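Local coordinates for putative oxidoreductase molybdopterin-binding subunit (Sulfolobus tokodaii, PDB 4ZOH), which probably serves as the molybdopterin-binding subunit of a molybdenum-containing oxidoreductase related to xanthine dehydrogenase and aldehyde oxidase, and binds a pterin cytosine dinucleotide cofactor, at residues Phe36-Tyr41 against Arg245-Ile250; Ile506-Lys511 against Lys543-Met548; Glu524-His529 against Gly533-Phe538; Ala623-Asp626 against Gln630-Thr633. All coordinates share one frame; numbering follows the deposited sequence.

Interaction 1 (Phe36-Tyr41 against Arg245-Ile250); sequences FVRSKY and RTEEFI
Glu247 OE1 is gripped by three donors at once: two nitrogens of Arg38 and a water molecule. The guanidinium approaches side-on, with Arg38 NE at 2.8 Å from Glu247 OE1 and Arg38 NH2 at 3.0 Å from the same oxygen. Arg38 NE makes the straighter bond, 158° at the hydrogen, and uses the anti lone pair of OE1, whereas NH2 comes in from above the carboxylate plane. The oxygen lies in the guanidinium plane, at its edge; the two flat groups are turned 61° against each other, and both bonds go to the one oxygen. An extended chain from CG to NE (chi2 165°) carries the guanidinium out from the end of strand 32-38 towards helix 245-251, where the two side chains cross at about a right angle. Phe36 CB lies above one guanidinium face, offset toward its rim, and the water ties Glu247 OE1 back to the strand through Phe36 N, 3.0 Å from the water oxygen. The other oxygen, Glu247 OE2, turns to Tyr92 OH and Thr244 N, while Arg38 NH2 also pairs with Glu224 and Arg38 NH1 bonds to Gly77 O. A methionine in place of Arg38 would probably leave the buried carboxylate of Glu247, and that of Glu224, without their shared cationic mate. The pair thus illustrates a largely buried salt bridge joining regions distant in sequence, the a/b hammerhead domain and a helix of the molybdopterin-binding region; a positive charge placed between two acids is likely to favour the ionised form of each.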
loop_
_atom_site.group_PDB
_atom_site.type_symbol
_atom_site.label_atom_id
_atom_site.label_comp_id
_atom_site.label_asym_id
_atom_site.label_seq_id
_atom_site.Cartn_x
_atom_site.Cartn_y
_atom_site.Cartn_z
ATOM N N PHE A 36 -11.451 20.203 1.531
ATOM C CA PHE A 36 -12.351 20.967 2.354
ATOM C C PHE A 36 -12.650 22.347 1.781
ATOM O O PHE A 36 -11.744 23.031 1.312
ATOM C CB PHE A 36 -11.847 21.053 3.793
ATOM C CG PHE A 36 -11.765 19.729 4.460
ATOM C CD1 PHE A 36 -12.715 19.364 5.460
ATOM C CD2 PHE A 36 -10.743 18.806 4.101
ATOM C CE1 PHE A 36 -12.669 18.133 6.088
ATOM C CE2 PHE A 36 -10.701 17.558 4.751
ATOM C CZ PHE A 36 -11.659 17.212 5.725
ATOM N N VAL A 37 -13.939 22.726 1.782
ATOM C CA VAL A 37 -14.385 24.113 1.542
ATOM C C VAL A 37 -14.149 24.833 2.855
ATOM O O VAL A 37 -14.443 24.284 3.934
ATOM C CB VAL A 37 -15.903 24.204 1.146
ATOM C CG1 VAL A 37 -16.327 25.657 0.818
ATOM C CG2 VAL A 37 -16.211 23.288 -0.049
ATOM N N ARG A 38 -13.564 26.024 2.774
ATOM C CA ARG A 38 -13.211 26.812 4.012
ATOM C C ARG A 38 -13.904 28.186 4.066
ATOM O O ARG A 38 -14.248 28.747 2.992
ATOM C CB ARG A 38 -11.688 27.023 4.062
ATOM C CG ARG A 38 -10.965 25.704 4.370
ATOM C CD ARG A 38 -9.461 25.840 4.062
ATOM N NE ARG A 38 -8.817 24.541 4.068
ATOM C CZ ARG A 38 -8.518 23.817 5.118
ATOM N NH1 ARG A 38 -8.739 24.234 6.344
ATOM N NH2 ARG A 38 -7.907 22.635 4.928
ATOM N N SER A 39 -14.142 28.689 5.284
ATOM C CA SER A 39 -14.817 29.989 5.452
ATOM C C SER A 39 -14.023 31.074 4.751
ATOM O O SER A 39 -12.760 31.178 4.922
ATOM C CB SER A 39 -15.016 30.348 6.906
ATOM O OG SER A 39 -15.791 31.537 6.964
ATOM N N LYS A 40 -14.715 31.862 3.935
ATOM C CA LYS A 40 -14.079 33.085 3.444
ATOM C C LYS A 40 -14.319 34.268 4.387
ATOM O O LYS A 40 -13.818 35.345 4.151
ATOM C CB LYS A 40 -14.468 33.402 2.020
ATOM C CG LYS A 40 -15.927 33.797 1.923
ATOM C CD LYS A 40 -16.133 34.776 0.766
ATOM C CE LYS A 40 -17.009 34.205 -0.323
ATOM N NZ LYS A 40 -16.841 34.970 -1.608
ATOM N N TYR A 41 -15.015 34.056 5.503
ATOM C CA TYR A 41 -15.272 35.146 6.471
ATOM C C TYR A 41 -14.800 34.828 7.869
ATOM O O TYR A 41 -14.774 33.650 8.263
ATOM C CB TYR A 41 -16.783 35.464 6.525
ATOM C CG TYR A 41 -17.304 36.098 5.247
ATOM C CD1 TYR A 41 -16.910 37.395 4.870
ATOM C CD2 TYR A 41 -18.234 35.416 4.412
ATOM C CE1 TYR A 41 -17.407 37.972 3.701
ATOM C CE2 TYR A 41 -18.731 35.995 3.239
ATOM C CZ TYR A 41 -18.331 37.271 2.909
ATOM O OH TYR A 41 -18.782 37.866 1.762
ATOM N N ARG A 245 -0.817 24.268 -0.143
ATOM C CA ARG A 245 0.026 25.031 0.830
ATOM C C ARG A 245 -0.724 26.340 1.239
ATOM O O ARG A 245 -0.613 26.781 2.376
ATOM C CB ARG A 245 1.430 25.355 0.212
ATOM C CG ARG A 245 2.311 26.290 1.044
ATOM C CD ARG A 245 2.570 25.788 2.458
ATOM N NE ARG A 245 3.333 24.559 2.294
ATOM C CZ ARG A 245 3.949 23.877 3.252
ATOM N NH1 ARG A 245 3.817 24.244 4.537
ATOM N NH2 ARG A 245 4.648 22.770 2.923
ATOM N N THR A 246 -1.455 26.953 0.309
ATOM C CA THR A 246 -2.377 28.090 0.691
ATOM C C THR A 246 -3.299 27.688 1.848
ATOM O O THR A 246 -3.342 28.357 2.905
ATOM C CB THR A 246 -3.130 28.677 -0.502
ATOM O OG1 THR A 246 -2.165 29.098 -1.471
ATOM C CG2 THR A 246 -4.024 29.882 -0.118
ATOM N N GLU A 247 -3.951 26.542 1.711
ATOM C CA GLU A 247 -4.751 26.019 2.808
ATOM C C GLU A 247 -3.964 25.884 4.091
ATOM O O GLU A 247 -4.454 26.250 5.196
ATOM C CB GLU A 247 -5.325 24.626 2.421
ATOM C CG GLU A 247 -6.465 24.742 1.393
ATOM C CD GLU A 247 -7.086 23.378 1.174
ATOM O OE1 GLU A 247 -7.946 22.937 1.978
ATOM O OE2 GLU A 247 -6.663 22.753 0.210
ATOM N N GLU A 248 -2.751 25.304 3.978
ATOM C CA GLU A 248 -1.979 25.025 5.164
ATOM C C GLU A 248 -1.727 26.389 5.860
ATOM O O GLU A 248 -1.979 26.526 7.020
ATOM C CB GLU A 248 -0.622 24.329 4.789
ATOM C CG GLU A 248 0.054 23.741 6.011
ATOM C CD GLU A 248 -0.560 22.445 6.527
ATOM O OE1 GLU A 248 0.151 21.792 7.331
ATOM O OE2 GLU A 248 -1.749 22.045 6.147
ATOM N N PHE A 249 -1.284 27.400 5.111
ATOM C CA PHE A 249 -0.942 28.693 5.723
ATOM C C PHE A 249 -2.108 29.295 6.470
ATOM O O PHE A 249 -1.927 29.786 7.546
ATOM C CB PHE A 249 -0.451 29.708 4.659
ATOM C CG PHE A 249 1.024 29.629 4.423
ATOM C CD1 PHE A 249 1.907 29.945 5.466
ATOM C CD2 PHE A 249 1.536 29.232 3.175
ATOM C CE1 PHE A 249 3.279 29.867 5.301
ATOM C CE2 PHE A 249 2.908 29.179 2.990
ATOM C CZ PHE A 249 3.787 29.492 4.039
ATOM N N ILE A 250 -3.307 29.168 5.885
ATOM C CA ILE A 250 -4.513 29.769 6.401
ATOM C C ILE A 250 -5.118 29.009 7.598
ATOM O O ILE A 250 -5.812 29.587 8.458
ATOM C CB ILE A 250 -5.381 29.924 5.155
ATOM C CG1 ILE A 250 -5.116 31.281 4.543
ATOM C CG2 ILE A 250 -6.804 29.484 5.293
ATOM C CD1 ILE A 250 -5.548 31.317 3.108
HETATM O O HOH W 1 -8.435 20.447 1.868
#

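Interaction 2 (Ile506-Lys511 against Lys543-Met548)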
loop_
_atom_site.group_PDB
_atom_site.type_symbol
_atom_site.label_atom_id
_atom_site.label_comp_id
_atom_site.label_asym_id
_atom_site.label_seq_id
_atom_site.Cartn_x
_atom_site.Cartn_y
_atom_site.Cartn_z
ATOM N N ILE A 506 21.483 -13.219 29.781
ATOM C CA ILE A 506 22.345 -13.694 30.892
ATOM C C ILE A 506 21.793 -14.959 31.577
ATOM O O ILE A 506 22.486 -16.006 31.638
ATOM C CB ILE A 506 22.726 -12.570 31.894
ATOM C CG1 ILE A 506 23.831 -11.699 31.272
ATOM C CG2 ILE A 506 23.252 -13.175 33.206
ATOM C CD1 ILE A 506 24.086 -10.377 31.967
ATOM N N GLU A 507 20.563 -14.897 32.046
ATOM C CA GLU A 507 20.029 -16.065 32.733
ATOM C C GLU A 507 19.809 -17.314 31.859
ATOM O O GLU A 507 20.057 -18.446 32.327
ATOM C CB GLU A 507 18.840 -15.721 33.590
ATOM C CG GLU A 507 17.684 -15.066 32.886
ATOM C CD GLU A 507 16.404 -15.305 33.654
ATOM O OE1 GLU A 507 15.454 -14.501 33.539
ATOM O OE2 GLU A 507 16.365 -16.315 34.387
ATOM N N ILE A 508 19.420 -17.125 30.592
ATOM C CA ILE A 508 19.348 -18.269 29.663
ATOM C C ILE A 508 20.765 -18.857 29.459
ATOM O O ILE A 508 20.959 -20.091 29.500
ATOM C CB ILE A 508 18.596 -17.906 28.349
ATOM C CG1 ILE A 508 17.136 -17.588 28.693
ATOM C CG2 ILE A 508 18.613 -19.051 27.340
ATOM C CD1 ILE A 508 16.500 -16.540 27.827
ATOM N N GLY A 509 21.743 -17.961 29.267
ATOM C CA GLY A 509 23.164 -18.319 29.163
ATOM C C GLY A 509 23.630 -19.067 30.415
ATOM O O GLY A 509 24.291 -20.090 30.300
ATOM N N ALA A 510 23.255 -18.555 31.588
ATOM C CA ALA A 510 23.551 -19.161 32.897
ATOM C C ALA A 510 22.921 -20.553 32.988
ATOM O O ALA A 510 23.646 -21.530 33.198
ATOM C CB ALA A 510 23.071 -18.266 34.033
ATOM N N LYS A 511 21.596 -20.643 32.789
ATOM C CA LYS A 511 20.909 -21.934 32.637
ATOM C C LYS A 511 21.623 -22.931 31.724
ATOM O O LYS A 511 21.859 -24.059 32.147
ATOM C CB LYS A 511 19.468 -21.766 32.179
ATOM C CG LYS A 511 18.445 -21.757 33.290
ATOM C CD LYS A 511 17.133 -22.300 32.765
ATOM C CE LYS A 511 15.973 -21.433 33.234
ATOM N NZ LYS A 511 14.695 -22.199 33.290
ATOM N N LYS A 543 18.389 -19.403 20.169
ATOM C CA LYS A 543 17.687 -20.671 19.791
ATOM C C LYS A 543 17.206 -21.539 20.959
ATOM O O LYS A 543 16.084 -22.113 20.950
ATOM C CB LYS A 543 18.503 -21.447 18.832
ATOM C CG LYS A 543 18.819 -20.591 17.650
ATOM C CD LYS A 543 19.423 -21.449 16.592
ATOM C CE LYS A 543 19.728 -20.614 15.360
ATOM N NZ LYS A 543 19.551 -21.572 14.265
ATOM N N ASN A 544 18.044 -21.589 21.984
ATOM C CA ASN A 544 17.698 -22.252 23.217
ATOM C C ASN A 544 16.608 -21.537 23.988
ATOM O O ASN A 544 15.823 -22.193 24.632
ATOM C CB ASN A 544 18.960 -22.589 24.062
ATOM C CG ASN A 544 19.741 -23.761 23.447
ATOM O OD1 ASN A 544 19.303 -24.924 23.531
ATOM N ND2 ASN A 544 20.847 -23.455 22.734
ATOM N N ALA A 545 16.531 -20.212 23.922
ATOM C CA ALA A 545 15.390 -19.541 24.569
ATOM C C ALA A 545 14.040 -19.981 23.983
ATOM O O ALA A 545 13.079 -20.174 24.715
ATOM C CB ALA A 545 15.531 -18.017 24.520
ATOM N N PHE A 546 13.987 -20.137 22.660
ATOM C CA PHE A 546 12.803 -20.589 22.003
ATOM C C PHE A 546 12.479 -22.053 22.395
ATOM O O PHE A 546 11.332 -22.369 22.774
ATOM C CB PHE A 546 12.958 -20.420 20.485
ATOM C CG PHE A 546 12.629 -19.026 19.972
ATOM C CD1 PHE A 546 11.332 -18.741 19.473
ATOM C CD2 PHE A 546 13.601 -18.001 19.925
ATOM C CE1 PHE A 546 11.006 -17.481 18.957
ATOM C CE2 PHE A 546 13.285 -16.727 19.399
ATOM C CZ PHE A 546 11.968 -16.457 18.918
ATOM N N LYS A 547 13.472 -22.937 22.358
ATOM C CA LYS A 547 13.274 -24.368 22.761
ATOM C C LYS A 547 12.792 -24.520 24.210
ATOM O O LYS A 547 12.019 -25.393 24.508
ATOM C CB LYS A 547 14.546 -25.193 22.573
ATOM C CG LYS A 547 14.701 -25.823 21.210
ATOM C CD LYS A 547 16.168 -26.189 20.961
ATOM C CE LYS A 547 16.552 -25.788 19.545
ATOM N NZ LYS A 547 17.691 -26.555 18.989
ATOM N N MET A 548 13.253 -23.645 25.086
ATOM C CA MET A 548 12.861 -23.622 26.474
ATOM C C MET A 548 11.542 -22.884 26.745
ATOM O O MET A 548 11.166 -22.692 27.922
ATOM C CB MET A 548 13.955 -22.937 27.276
ATOM C CG MET A 548 15.219 -23.768 27.507
ATOM S SD MET A 548 16.633 -22.738 28.020
ATOM C CE MET A 548 15.958 -21.847 29.427
#
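Ile508 reaches from helix 486-512 over the methyl group of Ala545, its CD1 resting 3.7 Å from Ala545 CB. The longer branch makes this touch because CG1 lies anti to the carbonyl carbon (chi1 -65°) and carries CD1 across to the neighbouring helix. The shorter branch looks between two partners: Ile508 CG2 is 4.2 Å from Ala545 N and equally 4.2 Å from Met548 SD. With so small a residue as its partner, the isoleucine can work close to the opposing backbone, and the two CA atoms, of Ile508 and Ala545, come within 6.6 Å of each other. This is a helix-helix contact of the molybdopterin cofactor-binding domain, in which the last turns of helix 486-512 meet the end of helix 538-547 and the residue just after it through apolar groups, Ile508 and Lys511 facing Ala545 and Met548. Met548 is the first residue to leave helical geometry, and its chain bends at the thioether (chi3 53°) to bring the methyl group against the lysine. Met548 CE lies 3.6 Å from Lys511 CD and 3.8 Å from Lys511 CE, so the aliphatic stem of the lysine makes the closer approaches. This outer end of the contact is more exposed than the buried Ile508 and Ala545. Leu552 completes the inner end, touching both Ile508 and Ala545. On another side of helix 538-547, the ring of Phe546 meets Trp420 of the second subunit, another copy of this protein.

Interaction 3 (Glu524-His529 against Gly533-Phe538); sequences EGNVTH and GNKVTF
Asn526 crosses to the neighbouring strand atom by atom: its CB lies 3.7 Å from Val536 O and 4.0 Å from Lys535 CE, and its amide then splits, OD1 going on to Thr537 and Phe538 while Asn526 ND2 comes 4.0 Å from Lys535 NZ. With CG anti to the carbonyl carbon (chi1 -45°), Asn526 OD1 comes to 3.2 Å from Thr537 CA and accepts a hydrogen bond from Phe538 N at 2.9 Å. That donor lies in the carbonyl plane, on a lone pair, with 145° at the hydrogen. The bond thus takes up an N-H of the first turn of helix 538-547. The frame beneath it is a beta hairpin, strand 526-528 against strand 535-536, within a small three-stranded antiparallel sheet. Val527 and Val536 form its hydrogen-bonded pair, with Val527 N 2.9 Å from Val536 O and the return bond made by Val536 N to Val527 O. Both valines also pack on Ile541 and Leu513. Thr528 and Lys535 are the adjacent non-hydrogen-bonded pair, their side chains running alongside each other on the other face. Thr537 N donates to Glu540 OE1, while the Thr537 side chain caps a backbone N just beyond, consistent with a capping box.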
loop_
_atom_site.group_PDB
_atom_site.type_symbol
_atom_site.label_atom_id
_atom_site.label_comp_id
_atom_site.label_asym_id
_atom_site.label_seq_id
_atom_site.Cartn_x
_atom_site.Cartn_y
_atom_site.Cartn_z
ATOM N N GLU A 524 29.589 -8.809 24.687
ATOM C CA GLU A 524 29.258 -8.809 23.250
ATOM C C GLU A 524 28.155 -9.819 22.808
ATOM O O GLU A 524 28.180 -10.344 21.699
ATOM C CB GLU A 524 30.545 -8.905 22.395
ATOM C CG GLU A 524 31.585 -7.847 22.822
ATOM C CD GLU A 524 32.806 -7.772 21.947
ATOM O OE1 GLU A 524 33.344 -8.809 21.529
ATOM O OE2 GLU A 524 33.228 -6.647 21.661
ATOM N N GLY A 525 27.206 -10.077 23.708
ATOM C CA GLY A 525 26.136 -10.999 23.418
ATOM C C GLY A 525 26.382 -12.449 23.821
ATOM O O GLY A 525 25.427 -13.231 23.891
ATOM N N ASN A 526 27.651 -12.820 24.073
ATOM C CA ASN A 526 27.998 -14.196 24.487
ATOM C C ASN A 526 28.045 -14.365 26.004
ATOM O O ASN A 526 28.303 -13.428 26.712
ATOM C CB ASN A 526 29.277 -14.675 23.819
ATOM C CG ASN A 526 29.326 -14.346 22.336
ATOM O OD1 ASN A 526 28.471 -14.759 21.538
ATOM N ND2 ASN A 526 30.312 -13.542 21.966
ATOM N N VAL A 527 27.730 -15.552 26.513
ATOM C CA VAL A 527 27.866 -15.779 27.958
ATOM C C VAL A 527 28.971 -16.865 28.176
ATOM O O VAL A 527 29.049 -17.861 27.424
ATOM C CB VAL A 527 26.490 -15.974 28.665
ATOM C CG1 VAL A 527 26.641 -16.324 30.129
ATOM C CG2 VAL A 527 25.658 -14.704 28.581
ATOM N N THR A 528 29.883 -16.586 29.121
ATOM C CA THR A 528 31.026 -17.471 29.441
ATOM C C THR A 528 31.077 -17.800 30.938
ATOM O O THR A 528 30.826 -16.921 31.821
ATOM C CB THR A 528 32.400 -16.878 29.045
ATOM O OG1 THR A 528 32.527 -15.590 29.636
ATOM C CG2 THR A 528 32.565 -16.687 27.563
ATOM N N HIS A 529 31.398 -19.071 31.212
ATOM C CA HIS A 529 31.662 -19.540 32.576
ATOM C C HIS A 529 33.000 -18.966 33.099
ATOM O O HIS A 529 34.067 -19.380 32.663
ATOM C CB HIS A 529 31.625 -21.078 32.691
ATOM C CG HIS A 529 31.228 -21.547 34.060
ATOM N ND1 HIS A 529 32.140 -21.748 35.074
ATOM C CD2 HIS A 529 30.010 -21.779 34.604
ATOM C CE1 HIS A 529 31.506 -22.113 36.175
ATOM N NE2 HIS A 529 30.211 -22.135 35.917
ATOM N N GLY A 533 35.569 -21.209 31.827
ATOM C CA GLY A 533 35.683 -20.699 30.432
ATOM C C GLY A 533 34.838 -21.360 29.328
ATOM O O GLY A 533 35.145 -21.179 28.132
ATOM N N ASN A 534 33.819 -22.160 29.711
ATOM C CA ASN A 534 32.756 -22.606 28.775
ATOM C C ASN A 534 31.948 -21.381 28.313
ATOM O O ASN A 534 31.662 -20.477 29.109
ATOM C CB ASN A 534 31.805 -23.653 29.395
ATOM C CG ASN A 534 32.327 -25.081 29.278
ATOM O OD1 ASN A 534 33.214 -25.373 28.477
ATOM N ND2 ASN A 534 31.778 -25.980 30.096
ATOM N N LYS A 535 31.601 -21.365 27.035
ATOM C CA LYS A 535 31.014 -20.206 26.403
ATOM C C LYS A 535 29.786 -20.630 25.588
ATOM O O LYS A 535 29.839 -21.623 24.877
ATOM C CB LYS A 535 32.070 -19.613 25.473
ATOM C CG LYS A 535 31.828 -18.194 24.992
ATOM C CD LYS A 535 32.690 -17.877 23.768
ATOM C CE LYS A 535 32.891 -16.379 23.642
ATOM N NZ LYS A 535 33.319 -16.110 22.246
ATOM N N VAL A 536 28.697 -19.873 25.675
ATOM C CA VAL A 536 27.582 -20.043 24.721
ATOM C C VAL A 536 27.379 -18.746 23.925
ATOM O O VAL A 536 27.296 -17.678 24.517
ATOM C CB VAL A 536 26.294 -20.639 25.399
ATOM C CG1 VAL A 536 25.902 -19.888 26.667
ATOM C CG2 VAL A 536 25.149 -20.791 24.405
ATOM N N THR A 537 27.389 -18.854 22.591
ATOM C CA THR A 537 27.208 -17.697 21.714
ATOM C C THR A 537 25.805 -17.043 21.803
ATOM O O THR A 537 24.835 -17.673 22.293
ATOM C CB THR A 537 27.439 -18.045 20.251
ATOM O OG1 THR A 537 26.449 -18.996 19.844
ATOM C CG2 THR A 537 28.895 -18.586 20.002
ATOM N N PHE A 538 25.717 -15.783 21.332
ATOM C CA PHE A 538 24.441 -15.027 21.247
ATOM C C PHE A 538 23.364 -15.864 20.519
ATOM O O PHE A 538 22.321 -16.150 21.104
ATOM C CB PHE A 538 24.648 -13.673 20.543
ATOM C CG PHE A 538 23.356 -12.942 20.246
ATOM C CD1 PHE A 538 22.739 -12.179 21.232
ATOM C CD2 PHE A 538 22.766 -13.007 18.962
ATOM C CE1 PHE A 538 21.545 -11.494 20.939
ATOM C CE2 PHE A 538 21.580 -12.328 18.669
ATOM C CZ PHE A 538 20.951 -11.581 19.666
#

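Interaction 4 (Ala623-Asp626 against Gln630-Thr633)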
loop_
_atom_site.group_PDB
_atom_site.type_symbol
_atom_site.label_atom_id
_atom_site.label_comp_id
_atom_site.label_asym_id
_atom_site.label_seq_id
_atom_site.Cartn_x
_atom_site.Cartn_y
_atom_site.Cartn_z
ATOM N N ALA A 623 2.864 36.462 10.939
ATOM C CA ALA A 623 1.551 36.169 10.358
ATOM C C ALA A 623 0.638 37.374 10.734
ATOM O O ALA A 623 0.310 37.556 11.912
ATOM C CB ALA A 623 1.033 34.810 10.879
ATOM N N PHE A 624 0.256 38.167 9.737
ATOM C CA PHE A 624 -0.606 39.281 9.921
ATOM C C PHE A 624 -1.893 39.210 9.073
ATOM O O PHE A 624 -1.873 38.713 7.936
ATOM C CB PHE A 624 0.163 40.608 9.639
ATOM C CG PHE A 624 1.432 40.750 10.469
ATOM C CD1 PHE A 624 1.359 40.856 11.906
ATOM C CD2 PHE A 624 2.714 40.754 9.846
ATOM C CE1 PHE A 624 2.540 40.949 12.706
ATOM C CE2 PHE A 624 3.882 40.854 10.640
ATOM C CZ PHE A 624 3.794 40.928 12.060
ATOM N N PHE A 625 -2.967 39.793 9.637
ATOM C CA PHE A 625 -4.319 39.792 9.037
ATOM C C PHE A 625 -4.734 41.154 8.585
ATOM O O PHE A 625 -4.440 42.126 9.231
ATOM C CB PHE A 625 -5.329 39.283 10.052
ATOM C CG PHE A 625 -5.013 37.904 10.533
ATOM C CD1 PHE A 625 -5.512 36.782 9.844
ATOM C CD2 PHE A 625 -4.182 37.705 11.654
ATOM C CE1 PHE A 625 -5.230 35.499 10.297
ATOM C CE2 PHE A 625 -3.863 36.409 12.078
ATOM C CZ PHE A 625 -4.378 35.308 11.383
ATOM N N ASP A 626 -5.400 41.267 7.465
ATOM C CA ASP A 626 -5.960 42.564 7.169
ATOM C C ASP A 626 -7.222 42.755 8.079
ATOM O O ASP A 626 -7.622 41.860 8.879
ATOM C CB ASP A 626 -6.273 42.657 5.694
ATOM C CG ASP A 626 -7.464 41.752 5.310
ATOM O OD1 ASP A 626 -8.194 41.253 6.191
ATOM O OD2 ASP A 626 -7.683 41.550 4.126
ATOM N N GLN A 630 -8.486 38.493 6.955
ATOM C CA GLN A 630 -7.770 37.674 5.944
ATOM C C GLN A 630 -6.270 37.718 6.228
ATOM O O GLN A 630 -5.658 38.799 6.310
ATOM C CB GLN A 630 -7.907 38.182 4.494
ATOM C CG GLN A 630 -9.250 38.716 4.027
ATOM C CD GLN A 630 -10.264 37.641 3.861
ATOM O OE1 GLN A 630 -10.876 37.183 4.830
ATOM N NE2 GLN A 630 -10.487 37.252 2.632
ATOM N N LEU A 631 -5.693 36.533 6.341
ATOM C CA LEU A 631 -4.250 36.389 6.492
ATOM C C LEU A 631 -3.577 36.978 5.245
ATOM O O LEU A 631 -3.934 36.634 4.118
ATOM C CB LEU A 631 -3.913 34.906 6.691
ATOM C CG LEU A 631 -2.445 34.502 6.709
ATOM C CD1 LEU A 631 -1.718 35.246 7.861
ATOM C CD2 LEU A 631 -2.349 32.968 6.857
ATOM N N LEU A 632 -2.658 37.911 5.446
ATOM C CA LEU A 632 -1.972 38.631 4.332
ATOM C C LEU A 632 -0.876 37.770 3.701
ATOM O O LEU A 632 -0.468 37.994 2.579
ATOM C CB LEU A 632 -1.350 39.968 4.836
ATOM C CG LEU A 632 -2.353 41.098 5.094
ATOM C CD1 LEU A 632 -1.686 42.224 5.902
ATOM C CD2 LEU A 632 -2.957 41.686 3.818
ATOM N N THR A 633 -0.406 36.757 4.423
ATOM C CA THR A 633 0.785 36.025 3.961
ATOM C C THR A 633 0.454 34.536 3.776
ATOM O O THR A 633 0.562 33.763 4.683
ATOM C CB THR A 633 2.008 36.297 4.901
ATOM O OG1 THR A 633 1.673 35.826 6.188
ATOM C CG2 THR A 633 2.258 37.797 5.021
#
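Asp626 and Gln630 hold the tight end of the contact, with Asp626 N bonded to Gln630 O at 2.7 Å and Gln630 N bonded back to Asp626 OD1 at 2.9 Å. Asp626 CG stands between its own N and carbonyl carbon (chi1 70°), folding the carboxylate over the reversal, where the Gln630 N-H meets it from above its plane. The carboxylate also lies alongside the Gln630 chain, Asp626 OD2 3.2 Å from Gln630 CG. Beside this pair the ring of Phe625 lies against Leu631, whose CD1 sits over one face near the rim, while Phe625 CD1 is 3.5 Å from Leu631 N. Both side chains also touch His254 of strand 254-266. The motif is a hairpin-like turn in the loop between helix 600-619 and strand 651-655, with one bridge, Phe625 with Leu631, and a nearly straight bond from Leu632 N to Phe624 O at 2.7 Å. With an alanine in place of Asp626, the Gln630 N-H would probably lose this acceptor, leaving the Asp626 N bond to hold the turn's end. Looser packing marks the solvent side, where Phe624 and Leu632 are exposed and Phe624 CB is 4.5 Å from Leu632 CD1; the Phe624 ring leads away towards Pro698.

In the fold
The four contacts fall into two clusters far apart in space. Interactions 1 and 4 have centres about 12 Å apart and touch directly, Leu631 CD2 lying 3.3 Å from Phe249 O, so the turn at 623-633 packs on the helix that carries Glu247. Interactions 2 and 3 are also about 12 Å apart between centres, with Val527 and Val536 of the hairpin resting on Gly509; here interaction 3 is nested in the loop that interaction 2 closes. Between the clusters, centres are 59 to 67 Å apart. The residues of the cofactor pocket fall between positions 213 and 672, a range that takes in every segment but 36-41, though sequence position alone places none of them in the pocket.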